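Local structure of YARHG domain-containing protein (Legionella pneumophila subsp. pneumophila, 4G2A) at residues A[127-132]-A[137-142]; A[209-214]-A[295-300]; A[242-247]-A[270-275]. The protein is of unknown function but combines a DUF4424-family region with a YARHG domain and may bind a nutrient. All coordinates share one frame; numbering follows the deposited sequence.

Contact 1: A[127-132]-A[137-142]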
loop_
_atom_site.group_PDB
_atom_site.type_symbol
_atom_site.label_atom_id
_atom_site.label_comp_id
_atom_site.label_asym_id
_atom_site.label_seq_id
_atom_site.Cartn_x
_atom_site.Cartn_y
_atom_site.Cartn_z
ATOM N N TRP A 127 -5.134 24.177 -6.260
ATOM C CA TRP A 127 -5.419 24.571 -7.639
ATOM C C TRP A 127 -6.846 25.151 -7.728
ATOM O O TRP A 127 -7.706 24.823 -6.904
ATOM C CB TRP A 127 -5.216 23.383 -8.616
ATOM C CG TRP A 127 -6.170 22.234 -8.427
ATOM C CD1 TRP A 127 -7.342 22.026 -9.094
ATOM C CD2 TRP A 127 -5.995 21.100 -7.568
ATOM N NE1 TRP A 127 -7.947 20.879 -8.643
ATOM C CE2 TRP A 127 -7.129 20.272 -7.731
ATOM C CE3 TRP A 127 -4.995 20.708 -6.660
ATOM C CZ2 TRP A 127 -7.300 19.081 -7.008
ATOM C CZ3 TRP A 127 -5.172 19.536 -5.942
ATOM C CH2 TRP A 127 -6.316 18.737 -6.120
ATOM N N LYS A 128 -7.089 26.018 -8.721
ATOM C CA LYS A 128 -8.414 26.608 -8.926
ATOM C C LYS A 128 -9.201 25.765 -9.894
ATOM O O LYS A 128 -8.622 25.129 -10.779
ATOM C CB LYS A 128 -8.332 28.063 -9.438
ATOM C CG LYS A 128 -7.658 29.044 -8.480
ATOM C CD LYS A 128 -8.545 29.491 -7.299
ATOM C CE LYS A 128 -7.734 30.115 -6.184
ATOM N NZ LYS A 128 -6.940 31.294 -6.642
ATOM N N THR A 129 -10.526 25.723 -9.699
ATOM C CA THR A 129 -11.461 24.998 -10.566
ATOM C C THR A 129 -12.698 25.886 -10.769
ATOM O O THR A 129 -13.340 26.282 -9.795
ATOM C CB THR A 129 -11.825 23.602 -10.017
ATOM O OG1 THR A 129 -12.665 23.751 -8.878
ATOM C CG2 THR A 129 -10.622 22.764 -9.646
ATOM N N THR A 130 -12.996 26.223 -12.027
ATOM C CA THR A 130 -14.163 27.021 -12.376
ATOM C C THR A 130 -15.209 26.080 -12.953
ATOM O O THR A 130 -14.925 25.275 -13.847
ATOM C CB THR A 130 -13.815 28.202 -13.316
ATOM O OG1 THR A 130 -12.838 29.031 -12.673
ATOM C CG2 THR A 130 -15.026 29.069 -13.638
ATOM N N PHE A 131 -16.410 26.166 -12.406
ATOM C CA PHE A 131 -17.523 25.384 -12.876
ATOM C C PHE A 131 -18.583 26.291 -13.486
ATOM O O PHE A 131 -19.235 27.030 -12.732
ATOM C CB PHE A 131 -18.173 24.565 -11.749
ATOM C CG PHE A 131 -17.382 23.490 -11.050
ATOM C CD1 PHE A 131 -16.370 23.819 -10.155
ATOM C CD2 PHE A 131 -17.756 22.152 -11.159
ATOM C CE1 PHE A 131 -15.681 22.827 -9.463
ATOM C CE2 PHE A 131 -17.084 21.165 -10.446
ATOM C CZ PHE A 131 -16.035 21.505 -9.621
ATOM N N PRO A 132 -18.826 26.186 -14.824
ATOM C CA PRO A 132 -19.972 26.883 -15.439
ATOM C C PRO A 132 -21.319 26.448 -14.796
ATOM O O PRO A 132 -21.335 25.456 -14.056
ATOM C CB PRO A 132 -19.906 26.418 -16.915
ATOM C CG PRO A 132 -18.516 25.953 -17.119
ATOM C CD PRO A 132 -18.127 25.340 -15.814
ATOM N N VAL A 137 -16.932 18.852 -13.856
ATOM C CA VAL A 137 -15.505 19.119 -14.043
ATOM C C VAL A 137 -14.769 17.825 -13.759
ATOM O O VAL A 137 -15.068 17.140 -12.780
ATOM C CB VAL A 137 -14.987 20.331 -13.202
ATOM C CG1 VAL A 137 -13.467 20.374 -13.117
ATOM C CG2 VAL A 137 -15.519 21.642 -13.775
ATOM N N ASN A 138 -13.855 17.463 -14.662
ATOM C CA ASN A 138 -13.016 16.280 -14.512
ATOM C C ASN A 138 -11.703 16.660 -13.811
ATOM O O ASN A 138 -11.043 17.625 -14.217
ATOM C CB ASN A 138 -12.728 15.648 -15.864
ATOM C CG ASN A 138 -12.244 14.229 -15.720
ATOM O OD1 ASN A 138 -13.035 13.313 -15.519
ATOM N ND2 ASN A 138 -10.937 14.020 -15.761
ATOM N N ILE A 139 -11.357 15.928 -12.737
ATOM C CA ILE A 139 -10.110 16.116 -12.001
ATOM C C ILE A 139 -9.334 14.825 -12.123
ATOM O O ILE A 139 -9.901 13.758 -11.932
ATOM C CB ILE A 139 -10.286 16.589 -10.503
ATOM C CG1 ILE A 139 -11.043 17.965 -10.388
ATOM C CG2 ILE A 139 -8.929 16.632 -9.743
ATOM C CD1 ILE A 139 -10.399 19.205 -11.084
ATOM N N HIS A 140 -8.052 14.922 -12.486
ATOM C CA HIS A 140 -7.151 13.778 -12.586
ATOM C C HIS A 140 -5.867 14.032 -11.798
ATOM O O HIS A 140 -5.285 15.108 -11.885
ATOM C CB HIS A 140 -6.823 13.406 -14.042
ATOM C CG HIS A 140 -6.022 12.141 -14.149
ATOM N ND1 HIS A 140 -4.651 12.167 -14.277
ATOM C CD2 HIS A 140 -6.428 10.856 -14.077
ATOM C CE1 HIS A 140 -4.269 10.901 -14.313
ATOM N NE2 HIS A 140 -5.301 10.076 -14.187
ATOM N N HIS A 141 -5.457 13.024 -11.022
ATOM C CA HIS A 141 -4.252 12.977 -10.213
ATOM C C HIS A 141 -3.330 11.880 -10.717
ATOM O O HIS A 141 -3.781 10.809 -11.139
ATOM C CB HIS A 141 -4.582 12.710 -8.739
ATOM C CG HIS A 141 -5.182 13.858 -8.005
ATOM N ND1 HIS A 141 -5.640 13.716 -6.704
ATOM C CD2 HIS A 141 -5.409 15.131 -8.407
ATOM C CE1 HIS A 141 -6.113 14.900 -6.356
ATOM N NE2 HIS A 141 -5.996 15.782 -7.351
ATOM N N ASP A 142 -2.036 12.156 -10.669
ATOM C CA ASP A 142 -0.974 11.225 -11.038
ATOM C C ASP A 142 0.183 11.561 -10.117
ATOM O O ASP A 142 0.618 12.709 -10.078
ATOM C CB ASP A 142 -0.611 11.324 -12.540
ATOM C CG ASP A 142 0.548 10.471 -13.034
ATOM O OD1 ASP A 142 1.128 9.720 -12.222
ATOM O OD2 ASP A 142 0.904 10.588 -14.227
#
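His141 NE2 is approached by the six-membered ring of Trp127, with Trp127 CH2 3.2 Å away. This is a close van der Waals contact rather than a hydrogen bond. The Trp127 carbons lie at the edge of the imidazole, near its plane, and the two rings stand almost perpendicular, at 88°. Trp127 CG sits between its backbone N and carbonyl carbon (chi1 65°), which carries the indole over to the 137-142 strand. There Trp127 NE1 is 3.8 Å from the methyl Ile139 CD1, which meets the indole obliquely; this nitrogen has no polar partner although it is buried. The same methyl touches Thr129 CG2, also at 3.8 Å. At the far end Val137 CG2 rests over one face of the Phe131 ring, 3.8 Å from the ring centroid, in a CH-pi contact. The rings of Phe50 and Phe95 pack edge-to-face with His141, and Phe66 also meets it. The strand axes run nearly antiparallel (158°) but stay 8.7 Å apart, and each strand bonds to other neighbours: Trp127 to Met64 and Val137 to Phe52. The odd-numbered residues of both strands carry this side-chain packing between two unpaired strands, in the buried interior of the beta-rich part of the chain.

Contact 2: A[209-214]-A[295-300]. With SO4 (sulfate ion), chain H; SO4 (sulfate ion), chain F.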
loop_
_atom_site.group_PDB
_atom_site.type_symbol
_atom_site.label_atom_id
_atom_site.label_comp_id
_atom_site.label_asym_id
_atom_site.label_seq_id
_atom_site.Cartn_x
_atom_site.Cartn_y
_atom_site.Cartn_z
ATOM N N GLY A 209 -7.575 -12.357 -10.279
ATOM C CA GLY A 209 -6.248 -12.724 -10.762
ATOM C C GLY A 209 -5.483 -13.717 -9.913
ATOM O O GLY A 209 -5.912 -14.096 -8.816
ATOM N N SER A 210 -4.344 -14.165 -10.442
ATOM C CA SER A 210 -3.485 -15.145 -9.788
ATOM C C SER A 210 -2.022 -14.727 -9.861
ATOM O O SER A 210 -1.621 -14.019 -10.787
ATOM C CB SER A 210 -3.677 -16.528 -10.420
ATOM O OG SER A 210 -3.224 -16.606 -11.764
ATOM N N ARG A 211 -1.216 -15.203 -8.897
ATOM C CA ARG A 211 0.224 -14.967 -8.817
ATOM C C ARG A 211 0.507 -13.450 -8.751
ATOM O O ARG A 211 -0.111 -12.762 -7.944
ATOM C CB ARG A 211 0.963 -15.664 -9.995
ATOM C CG ARG A 211 0.594 -17.147 -10.237
ATOM C CD ARG A 211 1.422 -18.145 -9.425
ATOM N NE ARG A 211 1.144 -18.038 -7.989
ATOM C CZ ARG A 211 2.027 -17.683 -7.055
ATOM N NH1 ARG A 211 3.299 -17.469 -7.379
ATOM N NH2 ARG A 211 1.651 -17.567 -5.792
ATOM N N ALA A 212 1.415 -12.935 -9.595
ATOM C CA ALA A 212 1.812 -11.525 -9.679
ATOM C C ALA A 212 0.673 -10.625 -10.175
ATOM O O ALA A 212 0.762 -9.409 -10.058
ATOM C CB ALA A 212 3.007 -11.394 -10.609
ATOM N N ASP A 213 -0.404 -11.220 -10.702
ATOM C CA ASP A 213 -1.549 -10.503 -11.244
ATOM C C ASP A 213 -2.743 -10.456 -10.268
ATOM O O ASP A 213 -3.808 -9.986 -10.656
ATOM C CB ASP A 213 -1.955 -11.152 -12.580
ATOM C CG ASP A 213 -0.846 -11.144 -13.628
ATOM O OD1 ASP A 213 -0.238 -10.066 -13.847
ATOM O OD2 ASP A 213 -0.592 -12.212 -14.235
ATOM N N ARG A 214 -2.563 -10.903 -9.006
ATOM C CA ARG A 214 -3.609 -10.895 -7.978
ATOM C C ARG A 214 -3.925 -9.442 -7.605
ATOM O O ARG A 214 -3.043 -8.725 -7.166
ATOM C CB ARG A 214 -3.193 -11.732 -6.763
ATOM C CG ARG A 214 -4.372 -12.270 -5.962
ATOM C CD ARG A 214 -3.963 -12.652 -4.545
ATOM N NE ARG A 214 -4.908 -13.585 -3.920
ATOM C CZ ARG A 214 -5.303 -13.513 -2.656
ATOM N NH1 ARG A 214 -4.849 -12.551 -1.864
ATOM N NH2 ARG A 214 -6.140 -14.414 -2.165
ATOM N N TRP A 295 4.038 -17.741 -1.855
ATOM C CA TRP A 295 5.187 -16.836 -1.837
ATOM C C TRP A 295 6.332 -17.304 -2.713
ATOM O O TRP A 295 7.171 -16.481 -3.114
ATOM C CB TRP A 295 5.694 -16.624 -0.407
ATOM C CG TRP A 295 5.787 -17.861 0.425
ATOM C CD1 TRP A 295 4.861 -18.321 1.313
ATOM C CD2 TRP A 295 6.901 -18.758 0.502
ATOM N NE1 TRP A 295 5.316 -19.466 1.923
ATOM C CE2 TRP A 295 6.585 -19.736 1.472
ATOM C CE3 TRP A 295 8.167 -18.805 -0.124
ATOM C CZ2 TRP A 295 7.482 -20.751 1.834
ATOM C CZ3 TRP A 295 9.053 -19.810 0.236
ATOM C CH2 TRP A 295 8.705 -20.772 1.196
ATOM N N TYR A 296 6.378 -18.626 -2.991
ATOM C CA TYR A 296 7.421 -19.230 -3.787
ATOM C C TYR A 296 7.181 -19.033 -5.263
ATOM O O TYR A 296 6.150 -19.436 -5.819
ATOM C CB TYR A 296 7.598 -20.716 -3.461
ATOM C CG TYR A 296 8.643 -21.394 -4.320
ATOM C CD1 TYR A 296 10.003 -21.253 -4.043
ATOM C CD2 TYR A 296 8.276 -22.173 -5.414
ATOM C CE1 TYR A 296 10.967 -21.891 -4.822
ATOM C CE2 TYR A 296 9.230 -22.813 -6.196
ATOM C CZ TYR A 296 10.574 -22.672 -5.895
ATOM O OH TYR A 296 11.507 -23.302 -6.681
ATOM N N VAL A 297 8.199 -18.451 -5.895
ATOM C CA VAL A 297 8.293 -18.156 -7.319
ATOM C C VAL A 297 9.685 -18.635 -7.747
ATOM O O VAL A 297 10.670 -18.126 -7.209
ATOM C CB VAL A 297 8.037 -16.633 -7.592
ATOM C CG1 VAL A 297 8.456 -16.220 -9.000
ATOM C CG2 VAL A 297 6.580 -16.274 -7.350
ATOM N N PRO A 298 9.811 -19.652 -8.637
ATOM C CA PRO A 298 11.157 -20.085 -9.054
ATOM C C PRO A 298 11.886 -18.961 -9.799
ATOM O O PRO A 298 11.297 -18.292 -10.650
ATOM C CB PRO A 298 10.884 -21.301 -9.955
ATOM C CG PRO A 298 9.470 -21.683 -9.694
ATOM C CD PRO A 298 8.770 -20.408 -9.362
ATOM N N ASN A 299 13.146 -18.712 -9.417
ATOM C CA ASN A 299 13.979 -17.677 -10.014
ATOM C C ASN A 299 15.161 -18.351 -10.737
ATOM O O ASN A 299 15.992 -18.995 -10.085
ATOM C CB ASN A 299 14.416 -16.672 -8.945
ATOM C CG ASN A 299 15.552 -15.755 -9.294
ATOM O OD1 ASN A 299 15.734 -15.329 -10.443
ATOM N ND2 ASN A 299 16.326 -15.404 -8.274
ATOM N N PRO A 300 15.235 -18.231 -12.095
ATOM C CA PRO A 300 16.335 -18.878 -12.841
ATOM C C PRO A 300 17.694 -18.220 -12.601
ATOM O O PRO A 300 18.728 -18.842 -12.863
ATOM C CB PRO A 300 15.910 -18.738 -14.304
ATOM C CG PRO A 300 14.489 -18.259 -14.269
ATOM C CD PRO A 300 14.335 -17.503 -13.010
HETATM S S SO4 H . -2.208 -17.051 -6.055
HETATM O O1 SO4 H . -0.980 -16.339 -5.678
HETATM O O2 SO4 H . -2.240 -18.339 -5.349
HETATM O O3 SO4 H . -3.380 -16.262 -5.689
HETATM O O4 SO4 H . -2.237 -17.287 -7.495
HETATM S S SO4 F . -11.305 -14.022 -11.114
HETATM O O1 SO4 F . -9.976 -13.833 -11.707
HETATM O O2 SO4 F . -11.169 -14.697 -9.829
HETATM O O3 SO4 F . -11.971 -12.725 -10.903
HETATM O O4 SO4 F . -12.126 -14.834 -12.020
#
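A hairpin loop between strands 206-208 and 215-220 reaches the YARHG region here, and Arg211 at its tip touches Val297. Residues 210-213 form a tight turn closed by Asp213 N and Ser210 O, 3.1 Å apart. Arg211 has the positive phi of 58° and psi of -130° expected at the second position of a type II' turn. The Arg211 side chain bends at chi2 and chi3 and brings its guanidinium to the other loop. The methyl Val297 CG2 lies at the guanidinium edge, near its plane, 3.5 Å from Arg211 NH1. The two side chains run alongside each other, pointing opposite ways. Arg211 NH1 is also 3.8 Å from Tyr296 O, too far to count as a hydrogen bond. Arg211 NH2 bonds to Trp294 O, just before the 295-300 loop. Pro184 touches both Arg211 and Val297.

The contact is a small bridge between the beta-rich part of the chain and the helical YARHG domain, in a protein described as having two domains. A sulfate, probably from the crystallisation liquor, sits beside it. Arg211 N donates to O4 of this sulfate (chain H) at 2.7 Å and 154°. Arg211 NE makes a weak bond to the same O4, and Arg211 NH2 a weak one to sulfate O1 at 2.9 Å. The guanidinium thus lies between the anion and the 295-300 loop, with its bond to Trp294 O and two weak ones to the sulfate. Arg214 runs extended along the sulfate, with Arg214 NE 3.6 Å from sulfate O3. Its NH1 makes a salt bridge with Glu190 and a hydrogen bond to Tyr216 OH. Gly209 N donates almost straight to O1 of a second sulfate (chain F), at 3.2 Å.

Contact 3: A[242-247]-A[270-275]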
loop_
_atom_site.group_PDB
_atom_site.type_symbol
_atom_site.label_atom_id
_atom_site.label_comp_id
_atom_site.label_asym_id
_atom_site.label_seq_id
_atom_site.Cartn_x
_atom_site.Cartn_y
_atom_site.Cartn_z
ATOM N N TYR A 242 9.610 -12.351 8.234
ATOM C CA TYR A 242 8.975 -12.036 9.501
ATOM C C TYR A 242 8.138 -13.158 10.102
ATOM O O TYR A 242 7.970 -13.164 11.320
ATOM C CB TYR A 242 8.141 -10.778 9.349
ATOM C CG TYR A 242 8.995 -9.549 9.151
ATOM C CD1 TYR A 242 9.429 -9.171 7.884
ATOM C CD2 TYR A 242 9.382 -8.768 10.233
ATOM C CE1 TYR A 242 10.185 -8.016 7.692
ATOM C CE2 TYR A 242 10.135 -7.606 10.058
ATOM C CZ TYR A 242 10.538 -7.233 8.785
ATOM O OH TYR A 242 11.292 -6.090 8.629
ATOM N N LYS A 243 7.616 -14.088 9.290
ATOM C CA LYS A 243 6.779 -15.169 9.806
ATOM C C LYS A 243 7.512 -16.507 9.895
ATOM O O LYS A 243 7.007 -17.418 10.557
ATOM C CB LYS A 243 5.497 -15.338 8.961
ATOM C CG LYS A 243 4.622 -14.083 8.841
ATOM C CD LYS A 243 4.073 -13.545 10.160
ATOM C CE LYS A 243 3.156 -14.505 10.877
ATOM N NZ LYS A 243 2.554 -13.859 12.069
ATOM N N VAL A 244 8.670 -16.653 9.232
ATOM C CA VAL A 244 9.375 -17.933 9.258
ATOM C C VAL A 244 10.780 -17.765 9.839
ATOM O O VAL A 244 11.072 -18.436 10.818
ATOM C CB VAL A 244 9.393 -18.685 7.888
ATOM C CG1 VAL A 244 9.951 -20.092 8.044
ATOM C CG2 VAL A 244 7.989 -18.761 7.255
ATOM N N ILE A 245 11.640 -16.888 9.276
ATOM C CA ILE A 245 13.047 -16.754 9.708
ATOM C C ILE A 245 13.197 -16.016 11.059
ATOM O O ILE A 245 13.777 -16.582 11.989
ATOM C CB ILE A 245 13.963 -16.092 8.621
ATOM C CG1 ILE A 245 13.842 -16.699 7.176
ATOM C CG2 ILE A 245 15.415 -15.948 9.068
ATOM C CD1 ILE A 245 13.698 -18.177 6.985
ATOM N N TYR A 246 12.735 -14.748 11.147
ATOM C CA TYR A 246 12.911 -13.905 12.339
ATOM C C TYR A 246 12.266 -14.517 13.628
ATOM O O TYR A 246 12.919 -14.433 14.667
ATOM C CB TYR A 246 12.425 -12.458 12.098
ATOM C CG TYR A 246 13.134 -11.693 10.988
ATOM C CD1 TYR A 246 14.189 -12.264 10.270
ATOM C CD2 TYR A 246 12.736 -10.404 10.638
ATOM C CE1 TYR A 246 14.807 -11.582 9.217
ATOM C CE2 TYR A 246 13.359 -9.706 9.598
ATOM C CZ TYR A 246 14.399 -10.296 8.893
ATOM O OH TYR A 246 15.024 -9.599 7.880
ATOM N N PRO A 247 11.076 -15.188 13.629
ATOM C CA PRO A 247 10.582 -15.776 14.891
ATOM C C PRO A 247 11.586 -16.756 15.515
ATOM O O PRO A 247 11.736 -16.725 16.738
ATOM C CB PRO A 247 9.295 -16.478 14.475
ATOM C CG PRO A 247 8.849 -15.737 13.274
ATOM C CD PRO A 247 10.095 -15.391 12.543
ATOM N N ARG A 270 14.649 -25.440 6.695
ATOM C CA ARG A 270 15.966 -25.214 6.113
ATOM C C ARG A 270 15.867 -24.783 4.658
ATOM O O ARG A 270 16.574 -23.867 4.239
ATOM C CB ARG A 270 16.815 -26.504 6.203
ATOM C CG ARG A 270 18.134 -26.455 5.412
ATOM C CD ARG A 270 18.792 -27.815 5.215
ATOM N NE ARG A 270 19.068 -28.506 6.475
ATOM C CZ ARG A 270 20.062 -28.208 7.312
ATOM N NH1 ARG A 270 20.891 -27.197 7.046
ATOM N NH2 ARG A 270 20.225 -28.904 8.430
ATOM N N ASN A 271 15.043 -25.491 3.880
ATOM C CA ASN A 271 14.922 -25.268 2.458
ATOM C C ASN A 271 14.113 -24.000 2.126
ATOM O O ASN A 271 14.385 -23.390 1.087
ATOM C CB ASN A 271 14.390 -26.517 1.794
ATOM C CG ASN A 271 15.500 -27.541 1.669
ATOM O OD1 ASN A 271 16.367 -27.430 0.804
ATOM N ND2 ASN A 271 15.574 -28.495 2.589
ATOM N N THR A 272 13.240 -23.530 3.068
ATOM C CA THR A 272 12.451 -22.293 2.962
ATOM C C THR A 272 13.419 -21.074 2.945
ATOM O O THR A 272 13.120 -20.051 2.307
ATOM C CB THR A 272 11.447 -22.255 4.123
ATOM O OG1 THR A 272 10.460 -23.244 3.879
ATOM C CG2 THR A 272 10.749 -20.895 4.310
ATOM N N ILE A 273 14.583 -21.211 3.629
ATOM C CA ILE A 273 15.624 -20.182 3.733
ATOM C C ILE A 273 16.141 -19.841 2.323
ATOM O O ILE A 273 16.369 -18.668 2.030
ATOM C CB ILE A 273 16.772 -20.614 4.709
ATOM C CG1 ILE A 273 16.245 -20.766 6.156
ATOM C CG2 ILE A 273 17.945 -19.624 4.685
ATOM C CD1 ILE A 273 17.155 -21.519 7.126
ATOM N N TYR A 274 16.229 -20.866 1.443
ATOM C CA TYR A 274 16.685 -20.779 0.057
ATOM C C TYR A 274 15.536 -20.502 -0.921
ATOM O O TYR A 274 15.753 -19.820 -1.917
ATOM C CB TYR A 274 17.355 -22.107 -0.345
ATOM C CG TYR A 274 18.523 -22.504 0.523
ATOM C CD1 TYR A 274 19.806 -22.044 0.249
ATOM C CD2 TYR A 274 18.363 -23.410 1.568
ATOM C CE1 TYR A 274 20.897 -22.456 1.006
ATOM C CE2 TYR A 274 19.444 -23.792 2.365
ATOM C CZ TYR A 274 20.711 -23.313 2.076
ATOM O OH TYR A 274 21.800 -23.688 2.826
ATOM N N ALA A 275 14.333 -21.082 -0.657
ATOM C CA ALA A 275 13.095 -20.960 -1.459
ATOM C C ALA A 275 12.607 -19.520 -1.494
ATOM O O ALA A 275 11.922 -19.114 -2.431
ATOM C CB ALA A 275 12.018 -21.856 -0.891
#
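The side chains of Trp295 and Phe290 pack on Thr272, whose methyl CG2 meets Val244 across the helices. Within helix 236-250, Tyr246 CE2 stands 3.8 Å above one face of the Tyr242 ring, over its centre.

Two pairs of side chains join the helices. Ile245 CD1 meets Ile273 CG1 at 3.7 Å, and the two chains cross at a slant. Ile245 CG1 is anti to the carbonyl carbon (chi1 -49°), and from there CD1 reaches across. Beside this pair, Val244 CG1 meets Thr272 CG2 at 3.9 Å, the side chains crossing at about a right angle. Thr272 CG2 is anti to the backbone N, which turns the methyl to the contact. Thr272 OG1 bonds to Phe268 O in its own helix, and its methyl is what touches Val244.

This is helix-helix packing in the YARHG domain, between helices 236-250 and 263-275. The nearest CA atoms across the contact are those of Ile245 and Ile273, 7.4 Å apart. Helix 236-250 is irregular here. It has a wider pi-type turn at 242-245 and a kink at Pro247, whose N makes no bond to the turn before. Val240, earlier on helix 236-250, also touches Thr272. Helix 309-321 packs on Ile273 through Asp311.

In the fold
Contact 1 lies in the beta-rich part of the chain, and contact 3 among the helices of the YARHG domain. Their centres are 49 Å apart, on opposite sides of the chain's centre. Contact 2 joins the two parts. Its centre is 39 Å from that of contact 1 but only 18 Å from that of contact 3, and it touches contact 3 directly. Trp295 CH2 packs on Thr272 CG2 at 3.7 Å, and Tyr296 CD1 lies 3.3 Å from Ala275 O. Thus the loop that meets Arg211 also rests on helix 263-275. The sulfates accompany contact 2. The nearest atoms of contacts 1 and 2 are about 19 Å apart.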